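Local coordinates for type II secretion system protein C (Vibrio cholerae, PDB 2I4S) that probably takes part, as a whole protein of which this is the PDZ domain, in type II secretion of cholera toxin through the outer membrane, at residues 63-68 and 85-90. Sequence-based numbering, arbitrary orientation.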
loop_
_atom_site.group_PDB
_atom_site.type_symbol
_atom_site.label_atom_id
_atom_site.label_comp_id
_atom_site.label_asym_id
_atom_site.label_seq_id
_atom_site.Cartn_x
_atom_site.Cartn_y
_atom_site.Cartn_z
ATOM N N ALA A 63 -1.539 5.177 7.551
ATOM C CA ALA A 63 -2.847 4.549 7.754
ATOM C C ALA A 63 -3.178 3.723 6.532
ATOM O O ALA A 63 -2.881 4.136 5.415
ATOM C CB ALA A 63 -3.951 5.606 7.972
ATOM N N LEU A 64 -3.807 2.570 6.740
ATOM C CA LEU A 64 -4.206 1.728 5.618
ATOM C C LEU A 64 -5.534 1.069 5.918
ATOM O O LEU A 64 -5.644 0.340 6.887
ATOM C CB LEU A 64 -3.123 0.687 5.309
ATOM C CG LEU A 64 -3.266 -0.137 4.021
ATOM C CD1 LEU A 64 -1.939 -0.847 3.741
ATOM C CD2 LEU A 64 -4.417 -1.139 4.079
ATOM N N ASN A 65 -6.538 1.365 5.093
ATOM C CA ASN A 65 -7.938 1.003 5.374
ATOM C C ASN A 65 -8.328 1.201 6.828
ATOM O O ASN A 65 -8.965 0.332 7.432
ATOM C CB ASN A 65 -8.258 -0.434 4.925
ATOM C CG ASN A 65 -8.538 -0.531 3.420
ATOM O OD1 ASN A 65 -8.800 0.480 2.752
ATOM N ND2 ASN A 65 -8.496 -1.748 2.889
ATOM N N GLY A 66 -7.927 2.332 7.401
ATOM C CA GLY A 66 -8.328 2.669 8.756
ATOM C C GLY A 66 -7.429 2.116 9.837
ATOM O O GLY A 66 -7.571 2.485 10.993
ATOM N N LEU A 67 -6.493 1.245 9.474
ATOM C CA LEU A 67 -5.494 0.774 10.427
ATOM C C LEU A 67 -4.374 1.780 10.632
ATOM O O LEU A 67 -3.681 2.162 9.686
ATOM C CB LEU A 67 -4.885 -0.573 9.982
ATOM C CG LEU A 67 -5.821 -1.775 9.841
ATOM C CD1 LEU A 67 -5.094 -2.912 9.119
ATOM C CD2 LEU A 67 -6.267 -2.242 11.219
ATOM N N ASP A 68 -4.179 2.161 11.887
ATOM C CA ASP A 68 -3.095 3.023 12.318
ATOM C C ASP A 68 -1.740 2.303 12.249
ATOM O O ASP A 68 -1.485 1.388 13.022
ATOM C CB ASP A 68 -3.380 3.456 13.763
ATOM C CG ASP A 68 -2.417 4.527 14.267
ATOM O OD1 ASP A 68 -1.299 4.647 13.736
ATOM O OD2 ASP A 68 -2.785 5.250 15.211
HETATM N N MSE A 85 -10.707 -7.690 2.077
HETATM C CA MSE A 85 -10.934 -6.307 1.640
HETATM C C MSE A 85 -11.058 -6.207 0.114
HETATM O O MSE A 85 -10.586 -7.086 -0.601
HETATM C CB MSE A 85 -9.814 -5.379 2.157
HETATM C CG MSE A 85 -9.859 -5.010 3.672
HETATM SE SE MSE A 85 -7.979 -4.610 4.268
HETATM C CE MSE A 85 -8.321 -4.610 6.242
ATOM N N THR A 86 -11.686 -5.143 -0.399
ATOM C CA THR A 86 -11.843 -5.009 -1.854
ATOM C C THR A 86 -11.348 -3.663 -2.392
ATOM O O THR A 86 -11.704 -3.250 -3.507
ATOM C CB THR A 86 -13.287 -5.145 -2.299
ATOM O OG1 THR A 86 -14.032 -4.026 -1.807
ATOM C CG2 THR A 86 -13.911 -6.460 -1.829
ATOM N N GLU A 87 -10.547 -2.984 -1.586
ATOM C CA GLU A 87 -9.906 -1.742 -1.982
ATOM C C GLU A 87 -8.761 -1.582 -1.025
ATOM O O GLU A 87 -8.711 -2.253 0.023
ATOM C CB GLU A 87 -10.842 -0.531 -1.818
ATOM C CG GLU A 87 -10.937 -0.068 -0.354
ATOM C CD GLU A 87 -11.916 1.076 -0.124
ATOM O OE1 GLU A 87 -12.915 1.180 -0.877
ATOM O OE2 GLU A 87 -11.685 1.855 0.826
HETATM N N MSE A 88 -7.848 -0.681 -1.381
HETATM C CA MSE A 88 -6.887 -0.169 -0.418
HETATM C C MSE A 88 -6.973 1.353 -0.426
HETATM O O MSE A 88 -6.755 1.992 -1.462
HETATM C CB MSE A 88 -5.486 -0.636 -0.770
HETATM C CG MSE A 88 -4.435 -0.295 0.291
HETATM SE SE MSE A 88 -2.641 -0.823 -0.319
HETATM C CE MSE A 88 -2.357 0.595 -1.684
ATOM N N SER A 89 -7.334 1.922 0.721
ATOM C CA SER A 89 -7.223 3.344 0.962
ATOM C C SER A 89 -5.951 3.573 1.771
ATOM O O SER A 89 -5.826 3.047 2.871
ATOM C CB SER A 89 -8.407 3.832 1.786
ATOM O OG SER A 89 -9.603 3.825 1.033
ATOM N N LEU A 90 -5.017 4.367 1.250
ATOM C CA LEU A 90 -3.782 4.641 1.985
ATOM C C LEU A 90 -3.612 6.131 2.321
ATOM O O LEU A 90 -3.866 6.992 1.479
ATOM C CB LEU A 90 -2.591 4.239 1.132
ATOM C CG LEU A 90 -1.812 2.947 1.305
ATOM C CD1 LEU A 90 -0.507 3.094 0.528
ATOM C CD2 LEU A 90 -1.524 2.671 2.754
#
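The carboxamide of N65 lies alongside the backbone of strand 87-94, taking the place of a backbone peptide where strand 60-64 turns away. ND2 gives a nearly straight hydrogen bond to E87 O (2.9 Å, 170° at the hydrogen), which lies close to the amide plane. OD1 accepts from S89 N (2.9 Å), a donor standing 44° above the carbonyl plane. One step further along the strand, N65 N reaches S89 O at 2.9 Å, within the carbonyl plane, so three bonds fix both the turn residue and the rotation of its amide. The SE of selenomethionine M85 comes from the opposite direction to 3.2 Å from ND2. S89 OG donates to E87 OE2 on the OD1 side of the amide. On the buried sheet face, L64 CG, anti to its own N (chi1 -170°), packs on L90 CD2 at 3.5 Å, and its CD2 meets M88 CG at 3.9 Å. L64 and L90 form an antiparallel non-hydrogen-bonded pair, beyond which L64-L67 makes a type I' turn to strand 67-68. In the antiparallel sheet of this PDZ domain, helix 74-82 touches L64 and L67 through L78, while strand 97-104 flanks strand 87-94 along its other edge, with I103 on M88 and V101 on L90.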